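Local structure of alkaline phosphatase (Antarctic bacterium, 2W5V) at residues L163-K176 with R209-P221. The protein probably hydrolyses phosphate monoesters as a zinc- and magnesium-dependent alkaline phosphatase of a cold-adapted bacterium. The protein carries 1 engineered substitution. Residues are numbered along the deposited sequence; the frame is centred on the assembly and turned at random.
Sequences LDFFAGGGLNYFTK and RKMGFLLADEAMP
Main-chain bonds pair F165–G168 with M211–L214 as neighbouring parallel strands: M211 N donates to D164 O, F166 N to M211 O, F213 N to F166 O, G168 N to F213 O and L215 N to G168 O, all 2.9 to 3.0 Å. Past the strands the register slips: L171 N donates to A216 O and N172 N, in the short helix 172-175, to D217 O. Apolar side chains divide between the two faces of the sheet. On one, F165 CE1 lies 3.9 Å from F213 CE2, the two rings meeting obliquely, A167 CB touches F213 CB, and helix 230-242 packs against both rings. On the other, the F166 ring, its CG set between backbone N and carbonyl carbon (chi1 69°), lies over G212, whose CA sits 3.7 Å from the ring centroid in a CH-pi contact. L214 CD2 meets the edge of that ring near CE1, and L214 CD1 lies over one face of the F174 ring in a second CH-pi contact. Charged and polar groups grip both ends. R209 NH1 donates to D164 OD1 at 2.9 Å in a salt bridge, while D164 OD2 accepts from T125 N of strand 124-129. E218 OE1 takes N172 ND2 through its anti lone pair and E218 OE2 takes Y173 OH through its syn lone pair, each at 2.6 Å. The strands lie between 192-195 and 124-129 in the ten-stranded mixed sheet of the alkaline phosphatase fold, G168 about 12 Å from a bound magnesium ion. With both carboxylate oxygens engaged, E218's rotation is probably fixed, tying loop 216-218 to N172 and Y173.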
loop_
_atom_site.group_PDB
_atom_site.type_symbol
_atom_site.label_atom_id
_atom_site.label_comp_id
_atom_site.label_asym_id
_atom_site.label_seq_id
_atom_site.Cartn_x
_atom_site.Cartn_y
_atom_site.Cartn_z
ATOM N N LEU B 163 27.837 10.562 14.632
ATOM C CA LEU B 163 27.895 10.406 13.179
ATOM C C LEU B 163 29.321 10.405 12.646
ATOM O O LEU B 163 30.157 11.203 13.079
ATOM C CB LEU B 163 27.113 11.520 12.493
ATOM C CG LEU B 163 25.608 11.337 12.395
ATOM C CD1 LEU B 163 25.020 12.480 11.587
ATOM C CD2 LEU B 163 25.301 9.992 11.757
ATOM N N ASP B 164 29.587 9.519 11.694
ATOM C CA ASP B 164 30.891 9.440 11.052
ATOM C C ASP B 164 30.863 10.081 9.672
ATOM O O ASP B 164 31.900 10.479 9.140
ATOM C CB ASP B 164 31.306 7.978 10.920
ATOM C CG ASP B 164 31.403 7.280 12.270
ATOM O OD1 ASP B 164 32.345 7.579 13.047
ATOM O OD2 ASP B 164 30.535 6.429 12.551
ATOM N N PHE B 165 29.667 10.178 9.096
ATOM C CA PHE B 165 29.500 10.690 7.738
ATOM C C PHE B 165 28.165 11.418 7.597
ATOM O O PHE B 165 27.155 10.972 8.133
ATOM C CB PHE B 165 29.545 9.517 6.750
ATOM C CG PHE B 165 29.432 9.920 5.298
ATOM C CD1 PHE B 165 30.567 10.039 4.507
ATOM C CD2 PHE B 165 28.193 10.151 4.720
ATOM C CE1 PHE B 165 30.465 10.392 3.163
ATOM C CE2 PHE B 165 28.082 10.508 3.376
ATOM C CZ PHE B 165 29.217 10.627 2.599
ATOM N N PHE B 166 28.146 12.526 6.865
ATOM C CA PHE B 166 26.862 13.103 6.467
ATOM C C PHE B 166 26.994 13.894 5.178
ATOM O O PHE B 166 28.089 14.326 4.812
ATOM C CB PHE B 166 26.240 13.956 7.589
ATOM C CG PHE B 166 26.981 15.244 7.870
ATOM C CD1 PHE B 166 26.729 16.385 7.119
ATOM C CD2 PHE B 166 27.916 15.311 8.891
ATOM C CE1 PHE B 166 27.406 17.572 7.378
ATOM C CE2 PHE B 166 28.593 16.492 9.156
ATOM C CZ PHE B 166 28.336 17.626 8.397
ATOM N N ALA B 167 25.873 14.065 4.487
ATOM C CA ALA B 167 25.837 14.855 3.264
ATOM C C ALA B 167 24.449 15.438 3.082
ATOM O O ALA B 167 23.448 14.716 3.136
ATOM C CB ALA B 167 26.210 13.995 2.067
ATOM N N GLY B 168 24.386 16.749 2.880
ATOM C CA GLY B 168 23.117 17.415 2.660
ATOM C C GLY B 168 23.295 18.898 2.435
ATOM O O GLY B 168 24.409 19.360 2.185
ATOM N N GLY B 169 22.197 19.645 2.504
ATOM C CA GLY B 169 22.273 21.096 2.491
ATOM C C GLY B 169 22.368 21.632 3.911
ATOM O O GLY B 169 22.673 20.883 4.844
ATOM N N GLY B 170 22.116 22.928 4.074
ATOM C CA GLY B 170 22.034 23.538 5.390
ATOM C C GLY B 170 23.273 24.265 5.879
ATOM O O GLY B 170 23.438 24.468 7.082
ATOM N N LEU B 171 24.144 24.676 4.963
ATOM C CA LEU B 171 25.345 25.409 5.361
ATOM C C LEU B 171 25.005 26.633 6.216
ATOM O O LEU B 171 25.763 27.017 7.107
ATOM C CB LEU B 171 26.160 25.828 4.134
ATOM C CG LEU B 171 27.521 26.475 4.407
ATOM C CD1 LEU B 171 28.401 25.560 5.253
ATOM C CD2 LEU B 171 28.210 26.817 3.099
ATOM N N ASN B 172 23.860 27.243 5.938
ATOM C CA ASN B 172 23.406 28.408 6.684
ATOM C C ASN B 172 23.346 28.175 8.193
ATOM O O ASN B 172 23.686 29.060 8.979
ATOM C CB ASN B 172 22.031 28.871 6.185
ATOM C CG ASN B 172 22.117 29.734 4.937
ATOM O OD1 ASN B 172 23.203 30.143 4.523
ATOM N ND2 ASN B 172 20.964 30.018 4.334
ATOM N N TYR B 173 22.904 26.990 8.601
ATOM C CA TYR B 173 22.715 26.700 10.027
ATOM C C TYR B 173 24.033 26.491 10.775
ATOM O O TYR B 173 24.065 26.444 12.010
ATOM C CB TYR B 173 21.752 25.519 10.195
ATOM C CG TYR B 173 20.442 25.809 9.504
ATOM C CD1 TYR B 173 20.192 25.347 8.215
ATOM C CD2 TYR B 173 19.476 26.601 10.115
ATOM C CE1 TYR B 173 19.003 25.645 7.568
ATOM C CE2 TYR B 173 18.285 26.898 9.479
ATOM C CZ TYR B 173 18.055 26.421 8.207
ATOM O OH TYR B 173 16.873 26.723 7.575
ATOM N N PHE B 174 25.118 26.399 10.018
ATOM C CA PHE B 174 26.453 26.250 10.590
ATOM C C PHE B 174 27.315 27.520 10.502
ATOM O O PHE B 174 28.180 27.749 11.351
ATOM C CB PHE B 174 27.185 25.088 9.911
ATOM C CG PHE B 174 26.580 23.746 10.192
ATOM C CD1 PHE B 174 27.076 22.945 11.207
ATOM C CD2 PHE B 174 25.508 23.285 9.446
ATOM C CE1 PHE B 174 26.517 21.704 11.470
ATOM C CE2 PHE B 174 24.943 22.045 9.705
ATOM C CZ PHE B 174 25.450 21.254 10.715
ATOM N N THR B 175 27.090 28.342 9.482
ATOM C CA THR B 175 27.990 29.460 9.217
ATOM C C THR B 175 27.321 30.827 9.103
ATOM O O THR B 175 28.006 31.840 8.966
ATOM C CB THR B 175 28.792 29.237 7.929
ATOM O OG1 THR B 175 27.917 29.362 6.802
ATOM C CG2 THR B 175 29.438 27.864 7.930
ATOM N N LYS B 176 25.996 30.860 9.127
ATOM C CA LYS B 176 25.275 32.126 9.054
ATOM C C LYS B 176 24.102 32.095 10.016
ATOM O O LYS B 176 22.939 32.153 9.607
ATOM C CB LYS B 176 24.817 32.407 7.620
ATOM C CG LYS B 176 25.976 32.503 6.631
ATOM C CD LYS B 176 25.509 32.762 5.210
ATOM C CE LYS B 176 26.681 32.699 4.239
ATOM N NZ LYS B 176 26.269 32.997 2.837
ATOM N N ARG B 209 38.943 10.674 9.197
ATOM C CA ARG B 209 38.251 9.971 10.274
ATOM C C ARG B 209 36.728 10.104 10.135
ATOM O O ARG B 209 35.989 9.128 10.285
ATOM C CB ARG B 209 38.723 10.482 11.637
ATOM C CG ARG B 209 37.988 9.880 12.823
ATOM C CD ARG B 209 37.967 8.351 12.785
ATOM N NE ARG B 209 37.236 7.786 13.923
ATOM C CZ ARG B 209 35.938 7.480 13.918
ATOM N NH1 ARG B 209 35.199 7.671 12.824
ATOM N NH2 ARG B 209 35.376 6.974 15.013
ATOM N N LYS B 210 36.260 11.316 9.857
ATOM C CA LYS B 210 34.843 11.540 9.587
ATOM C C LYS B 210 34.722 12.512 8.432
ATOM O O LYS B 210 35.635 13.288 8.178
ATOM C CB LYS B 210 34.138 12.145 10.795
ATOM C CG LYS B 210 34.249 11.368 12.089
ATOM C CD LYS B 210 33.450 12.116 13.152
ATOM C CE LYS B 210 33.899 11.806 14.559
ATOM N NZ LYS B 210 33.412 12.871 15.477
ATOM N N MET B 211 33.581 12.502 7.757
ATOM C CA MET B 211 33.420 13.338 6.578
ATOM C C MET B 211 32.045 13.978 6.535
ATOM O O MET B 211 31.033 13.306 6.731
ATOM C CB MET B 211 33.656 12.505 5.317
ATOM C CG MET B 211 33.746 13.339 4.058
ATOM S SD MET B 211 35.217 14.365 4.096
ATOM C CE MET B 211 34.754 15.684 2.976
ATOM N N GLY B 212 32.008 15.278 6.273
ATOM C CA GLY B 212 30.747 15.994 6.170
ATOM C C GLY B 212 30.673 16.821 4.897
ATOM O O GLY B 212 31.606 17.557 4.567
ATOM N N PHE B 213 29.565 16.695 4.171
ATOM C CA PHE B 213 29.341 17.486 2.964
ATOM C C PHE B 213 28.157 18.430 3.171
ATOM O O PHE B 213 27.022 17.980 3.381
ATOM C CB PHE B 213 29.045 16.578 1.766
ATOM C CG PHE B 213 30.223 15.765 1.297
ATOM C CD1 PHE B 213 31.095 16.267 0.340
ATOM C CD2 PHE B 213 30.434 14.481 1.786
ATOM C CE1 PHE B 213 32.174 15.510 -0.112
ATOM C CE2 PHE B 213 31.510 13.720 1.344
ATOM C CZ PHE B 213 32.381 14.233 0.392
ATOM N N LEU B 214 28.427 19.732 3.117
ATOM C CA LEU B 214 27.386 20.756 3.220
ATOM C C LEU B 214 27.328 21.520 1.901
ATOM O O LEU B 214 28.025 22.518 1.728
ATOM C CB LEU B 214 27.677 21.705 4.398
ATOM C CG LEU B 214 27.517 21.087 5.795
ATOM C CD1 LEU B 214 28.139 21.973 6.876
ATOM C CD2 LEU B 214 26.039 20.804 6.103
ATOM N N LEU B 215 26.486 21.047 0.981
ATOM C CA LEU B 215 26.584 21.435 -0.428
ATOM C C LEU B 215 25.557 22.464 -0.899
ATOM O O LEU B 215 25.397 22.689 -2.101
ATOM C CB LEU B 215 26.524 20.184 -1.311
ATOM C CG LEU B 215 27.590 19.136 -0.991
ATOM C CD1 LEU B 215 27.457 17.934 -1.908
ATOM C CD2 LEU B 215 28.994 19.760 -1.088
ATOM N N ALA B 216 24.873 23.093 0.046
ATOM C CA ALA B 216 23.899 24.128 -0.269
ATOM C C ALA B 216 23.667 24.950 0.983
ATOM O O ALA B 216 23.875 24.460 2.086
ATOM C CB ALA B 216 22.588 23.509 -0.747
ATOM N N ASP B 217 23.250 26.200 0.812
ATOM C CA ASP B 217 22.999 27.074 1.954
ATOM C C ASP B 217 21.791 26.575 2.730
ATOM O O ASP B 217 21.812 26.529 3.956
ATOM C CB ASP B 217 22.778 28.518 1.500
ATOM C CG ASP B 217 24.028 29.144 0.902
ATOM O OD1 ASP B 217 25.118 28.543 1.021
ATOM O OD2 ASP B 217 23.916 30.240 0.312
ATOM N N GLU B 218 20.737 26.212 2.000
ATOM C CA GLU B 218 19.543 25.627 2.597
ATOM C C GLU B 218 19.311 24.231 2.013
ATOM O O GLU B 218 20.149 23.349 2.175
ATOM C CB GLU B 218 18.338 26.544 2.385
ATOM C CG GLU B 218 18.493 27.911 3.060
ATOM C CD GLU B 218 18.289 27.849 4.564
ATOM O OE1 GLU B 218 18.939 28.629 5.300
ATOM O OE2 GLU B 218 17.477 27.015 5.016
ATOM N N ALA B 219 18.198 24.020 1.318
ATOM C CA ALA B 219 17.964 22.722 0.699
ATOM C C ALA B 219 18.845 22.574 -0.533
ATOM O O ALA B 219 19.241 23.569 -1.141
ATOM C CB ALA B 219 16.495 22.563 0.318
ATOM N N MET B 220 19.147 21.332 -0.899
ATOM C CA MET B 220 19.789 21.055 -2.182
ATOM C C MET B 220 18.836 21.466 -3.294
ATOM O O MET B 220 17.631 21.603 -3.062
ATOM C CB MET B 220 20.099 19.565 -2.325
ATOM C CG MET B 220 21.007 19.007 -1.239
ATOM S SD MET B 220 22.682 19.631 -1.424
ATOM C CE MET B 220 23.118 18.929 -3.019
ATOM N N PRO B 221 19.366 21.660 -4.509
ATOM C CA PRO B 221 18.519 22.000 -5.659
ATOM C C PRO B 221 17.470 20.916 -5.900
ATOM O O PRO B 221 17.687 19.769 -5.505
ATOM C CB PRO B 221 19.516 22.037 -6.827
ATOM C CG PRO B 221 20.834 22.356 -6.175
ATOM C CD PRO B 221 20.801 21.668 -4.845
HETATM O O HOH W 1 30.864 12.108 15.365
HETATM O O HOH W 2 25.420 29.267 3.675
HETATM O O HOH W 3 26.980 30.829 0.249
#